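Local coordinates for protein chaperone CupB2 (Pseudomonas aeruginosa, PDB 3Q48) that probably acts as a periplasmic folding chaperone for pilus subunits in the biogenesis of fimbriae, at residues V228-I233 / H242-G247; G157-K162 / V185-V190; A60-D65 / F80-A85. All coordinates share one frame; numbering follows the deposited sequence.

Contacts 1 and 2 lie in one Ig-like domain with centres about 6 Å apart, whereas contact 3 belongs to the other, on the far side of the chain's centre, its centre about 31 Å from that of contact 2. Contact 1 pairs two neighbouring strands within a sheet, with backbone bonds and a surface salt bridge. Contact 2 spans the gap between two sheets and is wholly apolar and buried. They meet where Tyr230 lies against Trp161 and where Glu231 O is probably hydrogen-bonded to Ala188 N. Contact 3 combines both chemistries: one backbone bond near the exposed end, then methyl packing toward the core as two strands part.

Contact 1 of 3, residues V228-I233 / H242-G247; sequences VRYEVI and HDRALG
Arg244 O accepts two hydrogen bonds, one from Val228 N at 2.6 Å across the contact and one from the hydroxyl of Ser227. It belongs to a beta hairpin, strands 227-233 and 239-245, at the margin of the four-stranded sheet in the C-terminal Ig-like domain of this PapD-type chaperone. The ladder is regular: Val228 with Arg244 and Tyr230 with His242 are hydrogen-bonded antiparallel pairs, and between them Arg229 faces Asp243 as a non-hydrogen-bonded pair. In the second of the bonded pairs Tyr230 N reaches His242 O at 2.8 Å.

The two faces of the hairpin carry different chemistry. On the exposed one, Arg229 and Asp243 lie side by side, pointing the same way, and the arginine grips the carboxylate side-on. A bend at chi3 (-64°) sets NE beside OD1 at 2.9 Å, while NH2 meets OD2 at 3.0 Å; both oxygens use their syn lone pairs. Guanidinium and carboxylate are only 6° from coplanar, which suits two simultaneous bonds.

On the opposite face the tyrosine ring serves as a platform. CB of His242 sits over it, 3.8 Å from the ring centroid in a CH-pi contact, displaced toward the rim near CZ. Tyr230 OH is hydrogen-bonded to Ala156 O, and the ring also meets Trp161 of the facing sheet, joining the hairpin to the domain interior. CG of Arg244 approaches the ring edge, 4.0 Å from Tyr230 CE2. The chain of Arg244 bends at chi2, and its NH1 donates to Asp243 O of its own strand at 2.7 Å; NH2 is taken by Gly157 O. Beyond the paired residues, Leu246 CD2 closes against Val228 CB at 4.1 Å.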
loop_
_atom_site.group_PDB
_atom_site.type_symbol
_atom_site.label_atom_id
_atom_site.label_comp_id
_atom_site.label_asym_id
_atom_site.label_seq_id
_atom_site.Cartn_x
_atom_site.Cartn_y
_atom_site.Cartn_z
ATOM N N VAL A 228 11.955 7.757 -18.442
ATOM C CA VAL A 228 11.000 7.832 -17.343
ATOM C C VAL A 228 11.744 7.851 -15.992
ATOM O O VAL A 228 12.687 7.080 -15.808
ATOM C CB VAL A 228 9.892 6.696 -17.414
ATOM C CG1 VAL A 228 10.480 5.304 -17.221
ATOM C CG2 VAL A 228 8.832 6.922 -16.349
ATOM N N ARG A 229 11.311 8.683 -15.041
ATOM C CA ARG A 229 11.923 8.666 -13.687
ATOM C C ARG A 229 10.839 8.392 -12.697
ATOM O O ARG A 229 9.796 9.080 -12.698
ATOM C CB ARG A 229 12.556 10.012 -13.350
ATOM C CG ARG A 229 13.033 10.162 -11.897
ATOM C CD ARG A 229 13.903 11.428 -11.744
ATOM N NE ARG A 229 15.131 11.325 -12.520
ATOM C CZ ARG A 229 16.080 12.255 -12.592
ATOM N NH1 ARG A 229 15.963 13.400 -11.923
ATOM N NH2 ARG A 229 17.154 12.035 -13.359
ATOM N N TYR A 230 11.047 7.389 -11.848
ATOM C CA TYR A 230 10.003 7.047 -10.944
ATOM C C TYR A 230 10.492 6.683 -9.557
ATOM O O TYR A 230 11.602 6.139 -9.399
ATOM C CB TYR A 230 9.135 5.935 -11.550
ATOM C CG TYR A 230 9.842 4.640 -11.928
ATOM C CD1 TYR A 230 9.986 3.626 -11.000
ATOM C CD2 TYR A 230 10.348 4.429 -13.230
ATOM C CE1 TYR A 230 10.610 2.403 -11.340
ATOM C CE2 TYR A 230 10.996 3.224 -13.581
ATOM C CZ TYR A 230 11.113 2.215 -12.618
ATOM O OH TYR A 230 11.733 1.007 -12.887
ATOM N N GLU A 231 9.656 6.960 -8.546
ATOM C CA GLU A 231 10.011 6.713 -7.169
ATOM C C GLU A 231 9.025 5.749 -6.611
ATOM O O GLU A 231 7.817 5.942 -6.772
ATOM C CB GLU A 231 9.937 7.985 -6.319
ATOM C CG GLU A 231 10.952 9.048 -6.697
ATOM C CD GLU A 231 11.019 10.240 -5.731
ATOM O OE1 GLU A 231 10.422 10.191 -4.630
ATOM O OE2 GLU A 231 11.686 11.234 -6.068
ATOM N N VAL A 232 9.517 4.751 -5.885
ATOM C CA VAL A 232 8.654 3.766 -5.362
ATOM C C VAL A 232 8.760 3.682 -3.856
ATOM O O VAL A 232 9.814 3.926 -3.318
ATOM C CB VAL A 232 8.970 2.412 -6.028
ATOM C CG1 VAL A 232 8.716 2.524 -7.563
ATOM C CG2 VAL A 232 10.359 2.051 -5.785
ATOM N N ILE A 233 7.667 3.325 -3.185
ATOM C CA ILE A 233 7.604 3.205 -1.752
ATOM C C ILE A 233 7.951 1.784 -1.330
ATOM O O ILE A 233 7.306 0.816 -1.755
ATOM C CB ILE A 233 6.202 3.614 -1.259
ATOM C CG1 ILE A 233 5.922 5.060 -1.658
ATOM C CG2 ILE A 233 6.081 3.524 0.294
ATOM C CD1 ILE A 233 4.452 5.393 -1.944
ATOM N N HIS A 242 14.372 5.403 -9.808
ATOM C CA HIS A 242 14.857 4.675 -10.956
ATOM C C HIS A 242 14.612 5.531 -12.171
ATOM O O HIS A 242 13.581 6.229 -12.248
ATOM C CB HIS A 242 14.087 3.336 -11.070
ATOM C CG HIS A 242 14.162 2.512 -9.816
ATOM N ND1 HIS A 242 15.285 1.787 -9.469
ATOM C CD2 HIS A 242 13.292 2.373 -8.783
ATOM C CE1 HIS A 242 15.091 1.208 -8.296
ATOM N NE2 HIS A 242 13.895 1.556 -7.854
ATOM N N ASP A 243 15.577 5.497 -13.104
ATOM C CA ASP A 243 15.409 6.026 -14.455
ATOM C C ASP A 243 15.349 4.873 -15.476
ATOM O O ASP A 243 16.085 3.902 -15.371
ATOM C CB ASP A 243 16.575 6.961 -14.789
ATOM C CG ASP A 243 16.495 8.334 -14.069
ATOM O OD1 ASP A 243 15.561 8.584 -13.252
ATOM O OD2 ASP A 243 17.416 9.173 -14.319
ATOM N N ARG A 244 14.481 4.965 -16.475
ATOM C CA ARG A 244 14.497 3.996 -17.574
ATOM C C ARG A 244 14.179 4.684 -18.875
ATOM O O ARG A 244 13.561 5.729 -18.859
ATOM C CB ARG A 244 13.466 2.900 -17.343
ATOM C CG ARG A 244 13.760 1.965 -16.173
ATOM C CD ARG A 244 15.041 1.189 -16.380
ATOM N NE ARG A 244 15.231 0.216 -15.311
ATOM C CZ ARG A 244 15.946 0.422 -14.205
ATOM N NH1 ARG A 244 16.557 1.589 -13.979
ATOM N NH2 ARG A 244 16.064 -0.552 -13.325
ATOM N N ALA A 245 14.601 4.108 -19.999
ATOM C CA ALA A 245 14.176 4.555 -21.322
ATOM C C ALA A 245 12.775 4.013 -21.617
ATOM O O ALA A 245 12.393 2.954 -21.094
ATOM C CB ALA A 245 15.151 4.072 -22.364
ATOM N N LEU A 246 12.025 4.734 -22.458
ATOM C CA LEU A 246 10.738 4.247 -23.012
ATOM C C LEU A 246 10.898 3.442 -24.289
ATOM O O LEU A 246 11.498 3.922 -25.260
ATOM C CB LEU A 246 9.778 5.396 -23.364
ATOM C CG LEU A 246 9.100 6.359 -22.373
ATOM C CD1 LEU A 246 7.952 5.705 -21.562
ATOM C CD2 LEU A 246 10.140 7.037 -21.475
ATOM N N GLY A 247 10.315 2.237 -24.304
ATOM C CA GLY A 247 10.155 1.459 -25.535
ATOM C C GLY A 247 9.325 2.259 -26.536
ATOM O O GLY A 247 8.505 3.118 -26.140
#

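Contact 2 of 3, residues G157-K162 / V185-V190; sequences GKLQWK and VSFASV
Leu159, Trp161 and Phe187 share one first torsion, with CG anti to the carbonyl carbon (chi1 -58°, -58° and -54°), and all three start toward the facing segment. Their ends meet tip to tip across the gap between backbones: the CA atoms of Leu159 and Val185 are 9.1 Å apart. Such spacing is consistent with two sheets of an Ig-like sandwich packed face to face, here the sheet containing strand 160-163 against that containing strand 185-194, in the C-terminal domain.

Phe187 stands in the middle. From one side CD1 of Leu159 comes to its CZ at 3.7 Å, and the same methyl also rests on CG1 of Val185 at 3.8 Å, against both. The benzo end of Trp161 supplies the other neighbour. Phe187 CE1 lies in the indole plane at its edge, 3.8 Å from both CZ2 and CH2, and the two ring planes meet obliquely. Trp161 CZ3, on the adjoining corner of the six-membered ring, reaches CG1 of Val190 at 4.0 Å.

The chain turns a corner at Ala188, between Phe187 and Val190, yet both residues still direct their side chains at Trp161. Val232, from the neighbouring strand 227-233, packs beside Val185 and Phe187, and Val177 fills in next to Leu159 and Trp161.

All five touching side chains are buried, and every contact between the two segments is carbon to carbon. These two segments share no hydrogen bond, so their meeting rests on shape and the exclusion of water, as expected in the hydrophobic core of a sandwich.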
loop_
_atom_site.group_PDB
_atom_site.type_symbol
_atom_site.label_atom_id
_atom_site.label_comp_id
_atom_site.label_asym_id
_atom_site.label_seq_id
_atom_site.Cartn_x
_atom_site.Cartn_y
_atom_site.Cartn_z
ATOM N N GLY A 157 12.740 -2.199 -10.301
ATOM C CA GLY A 157 13.714 -2.181 -11.383
ATOM C C GLY A 157 13.504 -3.179 -12.531
ATOM O O GLY A 157 14.358 -3.242 -13.427
ATOM N N LYS A 158 12.424 -3.975 -12.519
ATOM C CA LYS A 158 12.171 -4.886 -13.647
ATOM C C LYS A 158 10.961 -4.412 -14.443
ATOM O O LYS A 158 10.512 -5.051 -15.370
ATOM C CB LYS A 158 12.006 -6.357 -13.196
ATOM C CG LYS A 158 13.169 -6.857 -12.365
ATOM C CD LYS A 158 12.945 -8.262 -11.781
ATOM C CE LYS A 158 13.946 -8.470 -10.606
ATOM N NZ LYS A 158 14.210 -9.887 -10.212
ATOM N N LEU A 159 10.401 -3.298 -14.037
ATOM C CA LEU A 159 9.291 -2.718 -14.767
ATOM C C LEU A 159 9.791 -2.337 -16.147
ATOM O O LEU A 159 10.926 -1.909 -16.290
ATOM C CB LEU A 159 8.773 -1.495 -14.011
ATOM C CG LEU A 159 8.348 -1.879 -12.609
ATOM C CD1 LEU A 159 7.944 -0.632 -11.845
ATOM C CD2 LEU A 159 7.190 -2.872 -12.662
ATOM N N GLN A 160 8.991 -2.540 -17.170
ATOM C CA GLN A 160 9.422 -2.064 -18.474
ATOM C C GLN A 160 8.466 -1.015 -18.964
ATOM O O GLN A 160 7.280 -1.024 -18.620
ATOM C CB GLN A 160 9.676 -3.214 -19.459
ATOM C CG GLN A 160 8.645 -4.330 -19.505
ATOM C CD GLN A 160 9.325 -5.701 -19.499
ATOM O OE1 GLN A 160 10.547 -5.764 -19.286
ATOM N NE2 GLN A 160 8.555 -6.793 -19.703
ATOM N N TRP A 161 8.969 -0.053 -19.697
ATOM C CA TRP A 161 8.112 1.093 -19.999
ATOM C C TRP A 161 7.959 1.286 -21.488
ATOM O O TRP A 161 8.824 0.918 -22.248
ATOM C CB TRP A 161 8.639 2.377 -19.309
ATOM C CG TRP A 161 8.726 2.215 -17.813
ATOM C CD1 TRP A 161 9.620 1.444 -17.109
ATOM C CD2 TRP A 161 7.854 2.810 -16.839
ATOM N NE1 TRP A 161 9.370 1.554 -15.760
ATOM C CE2 TRP A 161 8.287 2.375 -15.569
ATOM C CE3 TRP A 161 6.737 3.652 -16.928
ATOM C CZ2 TRP A 161 7.650 2.753 -14.389
ATOM C CZ3 TRP A 161 6.099 4.044 -15.747
ATOM C CH2 TRP A 161 6.566 3.589 -14.490
ATOM N N LYS A 162 6.839 1.851 -21.901
ATOM C CA LYS A 162 6.640 2.154 -23.315
ATOM C C LYS A 162 5.580 3.238 -23.551
ATOM O O LYS A 162 4.676 3.477 -22.703
ATOM C CB LYS A 162 6.267 0.886 -24.095
ATOM C CG LYS A 162 4.802 0.512 -24.027
ATOM C CD LYS A 162 4.465 -0.508 -25.105
ATOM C CE LYS A 162 3.120 -1.146 -24.745
ATOM N NZ LYS A 162 2.135 -1.293 -25.891
ATOM N N VAL A 185 3.866 -2.696 -6.911
ATOM C CA VAL A 185 4.878 -1.673 -6.888
ATOM C C VAL A 185 4.122 -0.400 -6.754
ATOM O O VAL A 185 3.287 -0.105 -7.580
ATOM C CB VAL A 185 5.735 -1.727 -8.182
ATOM C CG1 VAL A 185 6.786 -0.464 -8.282
ATOM C CG2 VAL A 185 6.440 -3.076 -8.259
ATOM N N SER A 186 4.362 0.337 -5.686
ATOM C CA SER A 186 3.672 1.619 -5.453
ATOM C C SER A 186 4.558 2.786 -5.832
ATOM O O SER A 186 5.699 2.861 -5.374
ATOM C CB SER A 186 3.274 1.752 -3.973
ATOM O OG SER A 186 2.431 0.667 -3.643
ATOM N N PHE A 187 4.034 3.677 -6.657
ATOM C CA PHE A 187 4.770 4.851 -7.107
ATOM C C PHE A 187 4.363 6.106 -6.339
ATOM O O PHE A 187 3.162 6.440 -6.323
ATOM C CB PHE A 187 4.503 5.135 -8.590
ATOM C CG PHE A 187 4.768 3.978 -9.495
ATOM C CD1 PHE A 187 6.049 3.735 -9.981
ATOM C CD2 PHE A 187 3.714 3.161 -9.927
ATOM C CE1 PHE A 187 6.288 2.649 -10.831
ATOM C CE2 PHE A 187 3.945 2.084 -10.795
ATOM C CZ PHE A 187 5.227 1.829 -11.246
ATOM N N ALA A 188 5.331 6.814 -5.749
ATOM C CA ALA A 188 5.047 8.118 -5.157
ATOM C C ALA A 188 5.032 9.177 -6.231
ATOM O O ALA A 188 4.444 10.260 -6.040
ATOM C CB ALA A 188 6.082 8.485 -4.075
ATOM N N SER A 189 5.705 8.896 -7.352
ATOM C CA SER A 189 5.740 9.852 -8.467
ATOM C C SER A 189 6.282 9.171 -9.658
ATOM O O SER A 189 7.099 8.269 -9.520
ATOM C CB SER A 189 6.620 11.079 -8.155
ATOM O OG SER A 189 7.981 10.715 -8.013
ATOM N N VAL A 190 5.812 9.596 -10.829
ATOM C CA VAL A 190 6.268 9.097 -12.113
ATOM C C VAL A 190 6.397 10.322 -12.974
ATOM O O VAL A 190 5.541 11.184 -12.953
ATOM C CB VAL A 190 5.209 8.152 -12.726
ATOM C CG1 VAL A 190 5.581 7.690 -14.190
ATOM C CG2 VAL A 190 5.007 6.982 -11.801
#

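Contact 3 of 3, residues A60-D65 / F80-A85; sequences AQAWID and FSVTPA
Strands 58-65 and 80-89 are antiparallel neighbours in the N-terminal Ig-like domain, and this contact captures the place where they part. At the Ala85 end they touch through the backbone. Ala62 N donates to Ala85 O at 2.8 Å, arriving tilted from the carbonyl plane, and the same oxygen receives a CA-H...O contact from Gln61 CA at 3.2 Å. Just before Ala85 the chain passes through Pro84, whose preceding peptide bond is cis. Before the proline, the axes of 60-65 and 80-83 stand 6.4 Å apart at their closest, though their directions remain within 7° of antiparallel.

Side chains fill the widened interval. Val82 points into it and divides its two methyls. CG1, anti to the backbone N (chi1 -165°), meets CB of Ala62 at 3.8 Å. CG2 turns to Ile64, whose side chain crosses that of Val82 at about a right angle, and lies 3.9 Å from Ile64 CG1; its still closer approach to Ile64 CD1 is doubtful in detail. The same CD1, as modelled, also approaches CB of Phe80, at 3.6 Å. Beyond CB the phenyl ring leads away from the strand pair into an aromatic cluster, edge-to-face with Phe114 and near Phe39 and Tyr101.

The bonding to neighbouring strands fits the divergence. Strand 58-65 remains bonded to 112-121 through Gln61, Trp63 and Asp65, whereas Ser81 pairs with Ala100 of strand 93-101. Leu97 packs on Ala62 and Val82, and Ile99 on Ile64, beside the wedge. A strand that is bonded to 93-101 before a cis proline and to 58-65 after it is consistent with the sheet-switching strand of the PapD-like N-terminal Ig fold.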
loop_
_atom_site.group_PDB
_atom_site.type_symbol
_atom_site.label_atom_id
_atom_site.label_comp_id
_atom_site.label_asym_id
_atom_site.label_seq_id
_atom_site.Cartn_x
_atom_site.Cartn_y
_atom_site.Cartn_z
ATOM N N ALA A 60 -10.443 4.528 18.603
ATOM C CA ALA A 60 -9.957 4.117 17.308
ATOM C C ALA A 60 -10.638 2.817 16.910
ATOM O O ALA A 60 -10.503 1.825 17.606
ATOM C CB ALA A 60 -8.449 3.938 17.339
ATOM N N GLN A 61 -11.352 2.838 15.785
ATOM C CA GLN A 61 -11.939 1.630 15.201
ATOM C C GLN A 61 -11.112 1.204 13.997
ATOM O O GLN A 61 -10.754 2.028 13.150
ATOM C CB GLN A 61 -13.380 1.891 14.774
ATOM C CG GLN A 61 -14.212 0.652 14.418
ATOM C CD GLN A 61 -15.649 1.062 14.066
ATOM O OE1 GLN A 61 -16.224 1.945 14.714
ATOM N NE2 GLN A 61 -16.212 0.465 13.030
ATOM N N ALA A 62 -10.861 -0.096 13.913
ATOM C CA ALA A 62 -9.948 -0.673 12.965
ATOM C C ALA A 62 -10.652 -1.877 12.365
ATOM O O ALA A 62 -11.350 -2.579 13.076
ATOM C CB ALA A 62 -8.695 -1.094 13.684
ATOM N N TRP A 63 -10.478 -2.099 11.059
ATOM C CA TRP A 63 -11.101 -3.201 10.313
ATOM C C TRP A 63 -10.410 -3.298 8.970
ATOM O O TRP A 63 -9.889 -2.285 8.460
ATOM C CB TRP A 63 -12.643 -3.013 10.139
ATOM C CG TRP A 63 -13.104 -2.043 9.098
ATOM C CD1 TRP A 63 -13.461 -2.333 7.816
ATOM C CD2 TRP A 63 -13.284 -0.627 9.246
ATOM N NE1 TRP A 63 -13.862 -1.193 7.153
ATOM C CE2 TRP A 63 -13.752 -0.131 8.000
ATOM C CE3 TRP A 63 -13.080 0.276 10.304
ATOM C CZ2 TRP A 63 -13.998 1.213 7.771
ATOM C CZ3 TRP A 63 -13.337 1.626 10.088
ATOM C CH2 TRP A 63 -13.801 2.083 8.823
ATOM N N ILE A 64 -10.456 -4.499 8.389
ATOM C CA ILE A 64 -9.852 -4.790 7.104
ATOM C C ILE A 64 -10.867 -5.092 6.026
ATOM O O ILE A 64 -11.828 -5.844 6.250
ATOM C CB ILE A 64 -8.837 -5.956 7.248
ATOM C CG1 ILE A 64 -7.595 -5.445 8.021
ATOM C CG2 ILE A 64 -8.394 -6.461 5.912
ATOM C CD1 ILE A 64 -7.082 -6.417 8.884
ATOM N N ASP A 65 -10.663 -4.501 4.852
ATOM C CA ASP A 65 -11.464 -4.884 3.713
ATOM C C ASP A 65 -10.595 -5.336 2.523
ATOM O O ASP A 65 -9.384 -5.332 2.632
ATOM C CB ASP A 65 -12.514 -3.813 3.388
ATOM C CG ASP A 65 -11.930 -2.576 2.747
ATOM O OD1 ASP A 65 -11.378 -2.671 1.633
ATOM O OD2 ASP A 65 -12.078 -1.492 3.340
ATOM N N PHE A 80 -8.642 -11.789 7.630
ATOM C CA PHE A 80 -7.929 -11.094 8.692
ATOM C C PHE A 80 -8.896 -10.598 9.768
ATOM O O PHE A 80 -10.034 -10.277 9.471
ATOM C CB PHE A 80 -7.068 -9.964 8.123
ATOM C CG PHE A 80 -6.079 -10.419 7.103
ATOM C CD1 PHE A 80 -4.877 -10.958 7.498
ATOM C CD2 PHE A 80 -6.369 -10.317 5.741
ATOM C CE1 PHE A 80 -3.963 -11.390 6.592
ATOM C CE2 PHE A 80 -5.461 -10.766 4.775
ATOM C CZ PHE A 80 -4.248 -11.309 5.208
ATOM N N SER A 81 -8.454 -10.599 11.019
ATOM C CA SER A 81 -9.160 -9.925 12.081
ATOM C C SER A 81 -8.235 -8.847 12.686
ATOM O O SER A 81 -7.035 -8.943 12.588
ATOM C CB SER A 81 -9.591 -10.936 13.131
ATOM O OG SER A 81 -8.444 -11.413 13.829
ATOM N N VAL A 82 -8.809 -7.806 13.278
ATOM C CA VAL A 82 -8.033 -6.804 13.986
ATOM C C VAL A 82 -8.551 -6.726 15.399
ATOM O O VAL A 82 -9.722 -6.443 15.635
ATOM C CB VAL A 82 -8.088 -5.409 13.351
ATOM C CG1 VAL A 82 -6.953 -4.499 13.943
ATOM C CG2 VAL A 82 -7.884 -5.520 11.886
ATOM N N THR A 83 -7.645 -6.979 16.335
ATOM C CA THR A 83 -7.925 -6.987 17.750
ATOM C C THR A 83 -7.085 -5.889 18.373
ATOM O O THR A 83 -5.905 -5.798 18.070
ATOM C CB THR A 83 -7.473 -8.352 18.319
ATOM O OG1 THR A 83 -8.037 -9.373 17.501
ATOM C CG2 THR A 83 -7.931 -8.564 19.765
ATOM N N PRO A 84 -7.689 -5.036 19.220
ATOM C CA PRO A 84 -9.151 -4.966 19.415
ATOM C C PRO A 84 -9.783 -4.083 18.311
ATOM O O PRO A 84 -9.101 -3.220 17.739
ATOM C CB PRO A 84 -9.294 -4.340 20.813
ATOM C CG PRO A 84 -8.014 -3.598 21.052
ATOM C CD PRO A 84 -6.942 -4.209 20.201
ATOM N N ALA A 85 -11.051 -4.315 17.993
ATOM C CA ALA A 85 -11.670 -3.644 16.835
ATOM C C ALA A 85 -11.916 -2.160 17.120
ATOM O O ALA A 85 -11.966 -1.360 16.204
ATOM C CB ALA A 85 -12.971 -4.343 16.413
#